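Local coordinates for protein subtilisin-like serine protease (Fervidobacterium pennivorans, PDB 1R6V) that degrades keratin into peptides as a subtilisin-like serine protease, allowing its bacterium to grow on native feathers, at residues Y273-E286 with Y479-H492. The protein carries 1 engineered substitution. Sequence-based numbering, arbitrary orientation.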
ATOM      1  N   TYR A 273       0.923  -1.497  -5.102  1.00 14.23           N
ATOM      2  CA  TYR A 273       1.264  -1.784  -3.705  1.00 15.76           C
ATOM      3  C   TYR A 273       2.522  -0.967  -3.493  1.00 15.47           C
ATOM      4  O   TYR A 273       3.553  -1.235  -4.111  1.00 16.59           O
ATOM      5  CB  TYR A 273       1.625  -3.255  -3.498  1.00 15.91           C
ATOM      6  CG  TYR A 273       1.871  -3.635  -2.050  1.00 15.15           C
ATOM      7  CD1 TYR A 273       0.869  -4.226  -1.292  1.00 17.02           C
ATOM      8  CD2 TYR A 273       3.120  -3.436  -1.447  1.00 15.12           C
ATOM      9  CE1 TYR A 273       1.096  -4.624   0.017  1.00 16.68           C
ATOM     10  CE2 TYR A 273       3.356  -3.831  -0.131  1.00 14.08           C
ATOM     11  CZ  TYR A 273       2.332  -4.431   0.591  1.00 15.90           C
ATOM     12  OH  TYR A 273       2.555  -4.869   1.875  1.00 18.13           O
ATOM     13  N   SER A 274       2.446   0.019  -2.615  1.00 14.85           N
ATOM     14  CA  SER A 274       3.594   0.888  -2.360  1.00 12.96           C
ATOM     15  C   SER A 274       4.195   0.609  -1.002  1.00 12.23           C
ATOM     16  O   SER A 274       3.485   0.627   0.007  1.00 12.46           O
ATOM     17  CB  SER A 274       3.143   2.355  -2.434  1.00 14.24           C
ATOM     18  OG  SER A 274       4.095   3.252  -1.881  1.00 12.55           O
ATOM     19  N   TYR A 275       5.495   0.337  -0.961  1.00 11.85           N
ATOM     20  CA  TYR A 275       6.128   0.104   0.331  1.00 12.28           C
ATOM     21  C   TYR A 275       6.206   1.401   1.103  1.00 11.47           C
ATOM     22  O   TYR A 275       6.162   1.420   2.344  1.00 12.02           O
ATOM     23  CB  TYR A 275       7.519  -0.483   0.161  1.00 11.25           C
ATOM     24  CG  TYR A 275       7.465  -1.954  -0.164  1.00 16.39           C
ATOM     25  CD1 TYR A 275       7.314  -2.392  -1.474  1.00 19.14           C
ATOM     26  CD2 TYR A 275       7.547  -2.912   0.851  1.00 17.69           C
ATOM     27  CE1 TYR A 275       7.253  -3.751  -1.772  1.00 19.70           C
ATOM     28  CE2 TYR A 275       7.484  -4.275   0.561  1.00 20.59           C
ATOM     29  CZ  TYR A 275       7.342  -4.677  -0.756  1.00 19.68           C
ATOM     30  OH  TYR A 275       7.335  -6.017  -1.060  1.00 23.17           O
ATOM     31  N   THR A 276       6.349   2.499   0.370  1.00 11.70           N
ATOM     32  CA  THR A 276       6.403   3.809   0.991  1.00  9.36           C
ATOM     33  C   THR A 276       5.075   4.156   1.646  1.00 11.26           C
ATOM     34  O   THR A 276       5.038   4.615   2.793  1.00 10.36           O
ATOM     35  CB  THR A 276       6.746   4.892  -0.047  1.00 10.74           C
ATOM     36  OG1 THR A 276       8.063   4.646  -0.534  1.00 10.68           O
ATOM     37  CG2 THR A 276       6.710   6.305   0.582  1.00 13.06           C
ATOM     38  N   MET A 277       3.976   3.935   0.928  1.00 10.94           N
ATOM     39  CA  MET A 277       2.672   4.251   1.503  1.00 10.59           C
ATOM     40  C   MET A 277       2.352   3.343   2.697  1.00 12.37           C
ATOM     41  O   MET A 277       1.704   3.777   3.657  1.00 11.37           O
ATOM     42  CB  MET A 277       1.566   4.135   0.448  1.00  9.52           C
ATOM     43  CG  MET A 277       0.257   4.827   0.882  1.00  9.84           C
ATOM     44  SD  MET A 277       0.387   6.657   1.157  1.00  5.64           S
ATOM     45  CE  MET A 277       0.981   7.165  -0.637  1.00 11.09           C
ATOM     46  N   LYS A 278       2.813   2.096   2.630  1.00 12.74           N
ATOM     47  CA  LYS A 278       2.606   1.117   3.705  1.00 13.78           C
ATOM     48  C   LYS A 278       3.296   1.689   4.935  1.00 13.38           C
ATOM     49  O   LYS A 278       2.734   1.744   6.034  1.00 12.09           O
ATOM     50  CB  LYS A 278       3.261  -0.225   3.332  1.00 14.61           C
ATOM     51  CG  LYS A 278       3.152  -1.347   4.382  1.00 20.88           C
ATOM     52  CD  LYS A 278       1.797  -2.012   4.323  1.00 21.68           C
ATOM     53  CE  LYS A 278       1.774  -3.338   5.080  1.00 22.51           C
ATOM     54  NZ  LYS A 278       1.902  -3.187   6.567  1.00 20.00           N
ATOM     55  N   GLU A 279       4.530   2.136   4.729  1.00 11.75           N
ATOM     56  CA  GLU A 279       5.305   2.705   5.833  1.00 13.76           C
ATOM     57  C   GLU A 279       4.640   3.931   6.439  1.00 11.92           C
ATOM     58  O   GLU A 279       4.646   4.125   7.654  1.00 11.46           O
ATOM     59  CB  GLU A 279       6.712   3.098   5.368  1.00 15.38           C
ATOM     60  CG  GLU A 279       7.679   1.969   5.216  1.00 26.13           C
ATOM     61  CD  GLU A 279       7.944   1.237   6.527  1.00 24.16           C
ATOM     62  OE1 GLU A 279       8.511   1.819   7.472  1.00 30.64           O
ATOM     63  OE2 GLU A 279       7.583   0.065   6.600  1.00 26.15           O
ATOM     64  N   ALA A 280       4.065   4.780   5.594  1.00 11.14           N
ATOM     65  CA  ALA A 280       3.408   5.979   6.082  1.00 11.25           C
ATOM     66  C   ALA A 280       2.145   5.636   6.885  1.00 10.74           C
ATOM     67  O   ALA A 280       1.880   6.228   7.935  1.00 11.08           O
ATOM     68  CB  ALA A 280       3.060   6.877   4.916  1.00 14.87           C
ATOM     69  N   PHE A 281       1.350   4.710   6.365  1.00 12.49           N
ATOM     70  CA  PHE A 281       0.150   4.307   7.077  1.00 12.44           C
ATOM     71  C   PHE A 281       0.497   3.646   8.393  1.00 14.08           C
ATOM     72  O   PHE A 281      -0.164   3.899   9.406  1.00 13.68           O
ATOM     73  CB  PHE A 281      -0.699   3.365   6.223  1.00 11.30           C
ATOM     74  CG  PHE A 281      -1.779   4.072   5.475  1.00 12.03           C
ATOM     75  CD1 PHE A 281      -1.470   4.984   4.467  1.00 11.93           C
ATOM     76  CD2 PHE A 281      -3.109   3.878   5.823  1.00 10.55           C
ATOM     77  CE1 PHE A 281      -2.487   5.715   3.810  1.00 11.81           C
ATOM     78  CE2 PHE A 281      -4.139   4.598   5.175  1.00 12.82           C
ATOM     79  CZ  PHE A 281      -3.824   5.515   4.173  1.00 12.43           C
ATOM     80  N   ASP A 282       1.539   2.822   8.390  1.00 14.12           N
ATOM     81  CA  ASP A 282       1.955   2.130   9.609  1.00 13.90           C
ATOM     82  C   ASP A 282       2.547   3.120  10.618  1.00 14.63           C
ATOM     83  O   ASP A 282       2.410   2.943  11.827  1.00 13.83           O
ATOM     84  CB  ASP A 282       2.951   1.011   9.266  1.00 14.16           C
ATOM     85  CG  ASP A 282       2.300  -0.147   8.502  1.00 16.96           C
ATOM     86  OD1 ASP A 282       1.047  -0.143   8.370  1.00 16.05           O
ATOM     87  OD2 ASP A 282       3.036  -1.053   8.042  1.00 16.85           O
ATOM     88  N   TYR A 283       3.213   4.163  10.113  1.00 12.99           N
ATOM     89  CA  TYR A 283       3.780   5.211  10.965  1.00 12.80           C
ATOM     90  C   TYR A 283       2.638   5.908  11.706  1.00 12.97           C
ATOM     91  O   TYR A 283       2.679   6.128  12.916  1.00 12.61           O
ATOM     92  CB  TYR A 283       4.486   6.256  10.105  1.00 11.15           C
ATOM     93  CG  TYR A 283       5.080   7.436  10.852  1.00 13.20           C
ATOM     94  CD1 TYR A 283       6.371   7.372  11.374  1.00 14.46           C
ATOM     95  CD2 TYR A 283       4.380   8.644  10.967  1.00 13.91           C
ATOM     96  CE1 TYR A 283       6.955   8.488  11.980  1.00 14.94           C
ATOM     97  CE2 TYR A 283       4.951   9.759  11.569  1.00 14.88           C
ATOM     98  CZ  TYR A 283       6.241   9.674  12.072  1.00 16.45           C
ATOM     99  OH  TYR A 283       6.825  10.765  12.667  1.00 15.00           O
ATOM    100  N   ALA A 284       1.608   6.279  10.957  1.00 11.26           N
ATOM    101  CA  ALA A 284       0.494   6.948  11.583  1.00 12.64           C
ATOM    102  C   ALA A 284      -0.170   6.041  12.637  1.00 12.49           C
ATOM    103  O   ALA A 284      -0.448   6.481  13.754  1.00 15.17           O
ATOM    104  CB  ALA A 284      -0.531   7.368  10.498  1.00 11.32           C
ATOM    105  N   MET A 285      -0.424   4.783  12.294  1.00 12.74           N
ATOM    106  CA  MET A 285      -1.087   3.882  13.246  1.00 13.36           C
ATOM    107  C   MET A 285      -0.219   3.606  14.484  1.00 16.27           C
ATOM    108  O   MET A 285      -0.742   3.455  15.601  1.00 13.48           O
ATOM    109  CB  MET A 285      -1.510   2.575  12.547  1.00 12.07           C
ATOM    110  CG  MET A 285      -2.640   2.802  11.526  1.00 13.80           C
ATOM    111  SD  MET A 285      -3.433   1.312  10.815  1.00 12.15           S
ATOM    112  CE  MET A 285      -2.182   0.782   9.548  1.00 14.56           C
ATOM    113  N   GLU A 286       1.094   3.566  14.287  1.00 17.19           N
ATOM    114  CA  GLU A 286       2.015   3.333  15.403  1.00 19.83           C
ATOM    115  C   GLU A 286       1.978   4.523  16.355  1.00 20.01           C
ATOM    116  O   GLU A 286       2.285   4.392  17.540  1.00 19.28           O
ATOM    117  CB  GLU A 286       3.438   3.086  14.883  1.00 22.44           C
ATOM    118  CG  GLU A 286       3.687   1.625  14.520  1.00 27.78           C
ATOM    119  CD  GLU A 286       4.979   1.389  13.753  1.00 31.97           C
ATOM    120  OE1 GLU A 286       5.942   2.167  13.940  1.00 32.70           O
ATOM    121  OE2 GLU A 286       5.030   0.410  12.970  1.00 33.76           O
ATOM    122  N   TYR A 479      -3.792  -8.908   3.681  1.00 15.89           N
ATOM    123  CA  TYR A 479      -2.742  -9.216   2.724  1.00 17.90           C
ATOM    124  C   TYR A 479      -1.586  -8.241   2.877  1.00 16.71           C
ATOM    125  O   TYR A 479      -1.798  -7.067   3.162  1.00 18.70           O
ATOM    126  CB  TYR A 479      -3.312  -9.129   1.301  1.00 20.99           C
ATOM    127  CG  TYR A 479      -2.283  -9.241   0.188  1.00 25.45           C
ATOM    128  CD1 TYR A 479      -1.572  -8.119  -0.254  1.00 28.04           C
ATOM    129  CD2 TYR A 479      -2.026 -10.463  -0.425  1.00 28.87           C
ATOM    130  CE1 TYR A 479      -0.628  -8.219  -1.283  1.00 29.01           C
ATOM    131  CE2 TYR A 479      -1.083 -10.573  -1.457  1.00 30.10           C
ATOM    132  CZ  TYR A 479      -0.391  -9.450  -1.877  1.00 30.20           C
ATOM    133  OH  TYR A 479       0.543  -9.571  -2.887  1.00 32.05           O
ATOM    134  N   ALA A 480      -0.369  -8.737   2.703  1.00 17.36           N
ATOM    135  CA  ALA A 480       0.826  -7.899   2.768  1.00 17.10           C
ATOM    136  C   ALA A 480       1.982  -8.634   2.112  1.00 18.28           C
ATOM    137  O   ALA A 480       1.984  -9.857   2.009  1.00 18.85           O
ATOM    138  CB  ALA A 480       1.183  -7.566   4.210  1.00 16.39           C
ATOM    139  N   LYS A 481       2.975  -7.881   1.672  1.00 17.68           N
ATOM    140  CA  LYS A 481       4.140  -8.480   1.038  1.00 18.10           C
ATOM    141  C   LYS A 481       5.346  -8.303   1.955  1.00 17.43           C
ATOM    142  O   LYS A 481       5.501  -7.257   2.586  1.00 17.70           O
ATOM    143  CB  LYS A 481       4.383  -7.786  -0.293  1.00 20.59           C
ATOM    144  CG  LYS A 481       3.168  -7.843  -1.200  1.00 26.30           C
ATOM    145  CD  LYS A 481       3.363  -7.053  -2.481  1.00 31.29           C
ATOM    146  CE  LYS A 481       4.111  -7.858  -3.520  1.00 34.08           C
ATOM    147  NZ  LYS A 481       4.174  -7.116  -4.816  1.00 37.87           N
ATOM    148  N   THR A 482       6.215  -9.304   2.031  1.00 16.25           N
ATOM    149  CA  THR A 482       7.374  -9.163   2.903  1.00 15.73           C
ATOM    150  C   THR A 482       8.330  -8.113   2.359  1.00 16.01           C
ATOM    151  O   THR A 482       8.479  -7.964   1.147  1.00 15.56           O
ATOM    152  CB  THR A 482       8.146 -10.495   3.093  1.00 15.67           C
ATOM    153  OG1 THR A 482       8.619 -10.964   1.825  1.00 15.34           O
ATOM    154  CG2 THR A 482       7.240 -11.564   3.737  1.00 15.51           C
ATOM    155  N   GLY A 483       8.963  -7.381   3.271  1.00 16.71           N
ATOM    156  CA  GLY A 483       9.920  -6.361   2.874  1.00 17.07           C
ATOM    157  C   GLY A 483      11.310  -6.964   2.766  1.00 17.64           C
ATOM    158  O   GLY A 483      11.467  -8.192   2.828  1.00 17.00           O
ATOM    159  N   PRO A 484      12.351  -6.130   2.623  1.00 19.36           N
ATOM    160  CA  PRO A 484      13.724  -6.632   2.508  1.00 19.45           C
ATOM    161  C   PRO A 484      14.194  -7.544   3.635  1.00 20.66           C
ATOM    162  O   PRO A 484      15.109  -8.352   3.444  1.00 21.69           O
ATOM    163  CB  PRO A 484      14.554  -5.354   2.422  1.00 20.38           C
ATOM    164  CG  PRO A 484      13.747  -4.369   3.213  1.00 19.70           C
ATOM    165  CD  PRO A 484      12.339  -4.658   2.729  1.00 18.72           C
ATOM    166  N   ASP A 485      13.600  -7.411   4.816  1.00 20.16           N
ATOM    167  CA  ASP A 485      14.008  -8.259   5.929  1.00 20.61           C
ATOM    168  C   ASP A 485      13.099  -9.465   6.104  1.00 18.18           C
ATOM    169  O   ASP A 485      13.155 -10.144   7.125  1.00 19.21           O
ATOM    170  CB  ASP A 485      14.069  -7.463   7.233  1.00 25.09           C
ATOM    171  CG  ASP A 485      15.055  -6.302   7.162  1.00 31.60           C
ATOM    172  OD1 ASP A 485      16.135  -6.453   6.542  1.00 34.44           O
ATOM    173  OD2 ASP A 485      14.752  -5.235   7.740  1.00 37.32           O
ATOM    174  N   GLY A 486      12.260  -9.720   5.101  1.00 16.76           N
ATOM    175  CA  GLY A 486      11.369 -10.867   5.139  1.00 16.87           C
ATOM    176  C   GLY A 486      10.145 -10.715   6.022  1.00 16.88           C
ATOM    177  O   GLY A 486       9.399 -11.671   6.246  1.00 16.56           O
ATOM    178  N   ILE A 487       9.911  -9.510   6.506  1.00 16.25           N
ATOM    179  CA  ILE A 487       8.770  -9.309   7.386  1.00 16.69           C
ATOM    180  C   ILE A 487       7.553  -8.691   6.718  1.00 16.60           C
ATOM    181  O   ILE A 487       7.667  -7.714   5.984  1.00 17.47           O
ATOM    182  CB  ILE A 487       9.182  -8.440   8.595  1.00 18.22           C
ATOM    183  CG1 ILE A 487      10.326  -9.129   9.345  1.00 19.29           C
ATOM    184  CG2 ILE A 487       7.978  -8.211   9.517  1.00 18.34           C
ATOM    185  CD1 ILE A 487      11.067  -8.239  10.318  1.00 22.84           C
ATOM    186  N   ALA A 488       6.386  -9.286   6.961  1.00 14.67           N
ATOM    187  CA  ALA A 488       5.125  -8.756   6.452  1.00 15.32           C
ATOM    188  C   ALA A 488       4.447  -8.375   7.766  1.00 15.92           C
ATOM    189  O   ALA A 488       4.243  -9.231   8.632  1.00 16.44           O
ATOM    190  CB  ALA A 488       4.319  -9.835   5.723  1.00 15.90           C
ATOM    191  N   ARG A 489       4.122  -7.095   7.917  1.00 15.60           N
ATOM    192  CA  ARG A 489       3.527  -6.589   9.150  1.00 16.18           C
ATOM    193  C   ARG A 489       2.050  -6.331   9.000  1.00 14.70           C
ATOM    194  O   ARG A 489       1.613  -5.752   8.005  1.00 13.91           O
ATOM    195  CB  ARG A 489       4.191  -5.269   9.574  1.00 19.20           C
ATOM    196  CG  ARG A 489       5.706  -5.287   9.617  1.00 26.12           C
ATOM    197  CD  ARG A 489       6.245  -3.911  10.017  1.00 31.61           C
ATOM    198  NE  ARG A 489       6.042  -3.636  11.439  1.00 37.71           N
ATOM    199  CZ  ARG A 489       6.609  -2.631  12.105  1.00 40.35           C
ATOM    200  NH1 ARG A 489       7.424  -1.783  11.482  1.00 41.84           N
ATOM    201  NH2 ARG A 489       6.373  -2.478  13.403  1.00 41.02           N
ATOM    202  N   PHE A 490       1.290  -6.736  10.018  1.00 12.83           N
ATOM    203  CA  PHE A 490      -0.158  -6.557  10.028  1.00 13.57           C
ATOM    204  C   PHE A 490      -0.567  -5.794  11.285  1.00 12.53           C
ATOM    205  O   PHE A 490      -0.853  -6.404  12.304  1.00 11.91           O
ATOM    206  CB  PHE A 490      -0.847  -7.929  10.021  1.00 12.63           C
ATOM    207  CG  PHE A 490      -0.592  -8.717   8.764  1.00 12.74           C
ATOM    208  CD1 PHE A 490       0.565  -9.474   8.617  1.00 11.48           C
ATOM    209  CD2 PHE A 490      -1.503  -8.673   7.719  1.00 13.27           C
ATOM    210  CE1 PHE A 490       0.816 -10.180   7.439  1.00 12.95           C
ATOM    211  CE2 PHE A 490      -1.266  -9.371   6.535  1.00 13.72           C
ATOM    212  CZ  PHE A 490      -0.105 -10.125   6.397  1.00 11.45           C
ATOM    213  N   PRO A 491      -0.640  -4.458  11.213  1.00 11.76           N
ATOM    214  CA  PRO A 491      -1.024  -3.696  12.402  1.00 12.93           C
ATOM    215  C   PRO A 491      -2.508  -3.599  12.668  1.00 12.86           C
ATOM    216  O   PRO A 491      -3.321  -3.497  11.746  1.00 11.38           O
ATOM    217  CB  PRO A 491      -0.412  -2.319  12.153  1.00 15.17           C
ATOM    218  CG  PRO A 491      -0.440  -2.193  10.658  1.00 18.87           C
ATOM    219  CD  PRO A 491      -0.172  -3.580  10.124  1.00 12.93           C
ATOM    220  N   HIS A 492      -2.844  -3.656  13.950  1.00 11.83           N
ATOM    221  CA  HIS A 492      -4.216  -3.485  14.385  1.00 10.71           C
ATOM    222  C   HIS A 492      -5.255  -4.324  13.673  1.00 10.70           C
ATOM    223  O   HIS A 492      -6.340  -3.849  13.394  1.00 12.32           O
ATOM    224  CB  HIS A 492      -4.541  -1.996  14.285  1.00 12.14           C
ATOM    225  CG  HIS A 492      -3.664  -1.166  15.164  1.00 12.60           C
ATOM    226  ND1 HIS A 492      -3.900  -1.028  16.514  1.00 13.57           N
ATOM    227  CD2 HIS A 492      -2.476  -0.562  14.924  1.00 15.37           C
ATOM    228  CE1 HIS A 492      -2.888  -0.387  17.072  1.00 15.47           C
ATOM    229  NE2 HIS A 492      -2.011  -0.096  16.129  1.00 15.11           N
TER
HETATM  230  O   HOH W   1       4.790  -4.712   3.148  1.00 24.10           O
HETATM  231  O   HOH W   2      -0.199  -4.760   3.183  1.00 31.94           O
HETATM  232  O   HOH W   3      -0.853   2.371  18.043  1.00 29.79           O
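Tyr273 lies against Lys481, whose CD sits over the centre of the tyrosine ring, 3.7 Å from the centroid, in a CH-pi contact; the two side chains run past each other in opposite directions. With CG anti to the backbone N (chi1 -175°), Tyr273 carries its hydroxyl to the edge strand, where OH accepts a nearly straight bond from Lys481 N at 3.0 Å. Two waters also bond to this OH, one donating to Lys481 O and the other to Tyr479 O, so the phenol is tied to the strand backbone at three points. Tyr275 OH donates to Thr482 O at 3.2 Å from above the carbonyl plane, and its ring has Tyr273 CE2 over one face.

Farther along the helix, Lys278, bent at chi2 and chi4, brings NZ to Arg489 O at 3.0 Å, tilted from the carbonyl plane. Lys278 NZ also meets the syn lone pair of Asp282 OD2 at 2.8 Å, a salt bridge one helical turn on that holds it in place. Pro491 CG touches both Asp282 OD1 and Met285 CE, 3.6 Å from the Met285 CE methyl. Glu286 OE2 sits over a face of the Arg489 guanidinium, 3.2 Å from NH2, a purely electrostatic pairing; the main salt-bridge partner of Arg489 NH2 is Glu449, on strand 446-455.

Ser274 N-caps helix 275-286 through its OG. This helix of the subtilisin-like catalytic domain packs against helix 246-258 and covers strands 478-481 and 487-494 of the first beta-sandwich domain, which pair with strands 466-471 and 446-455, respectively.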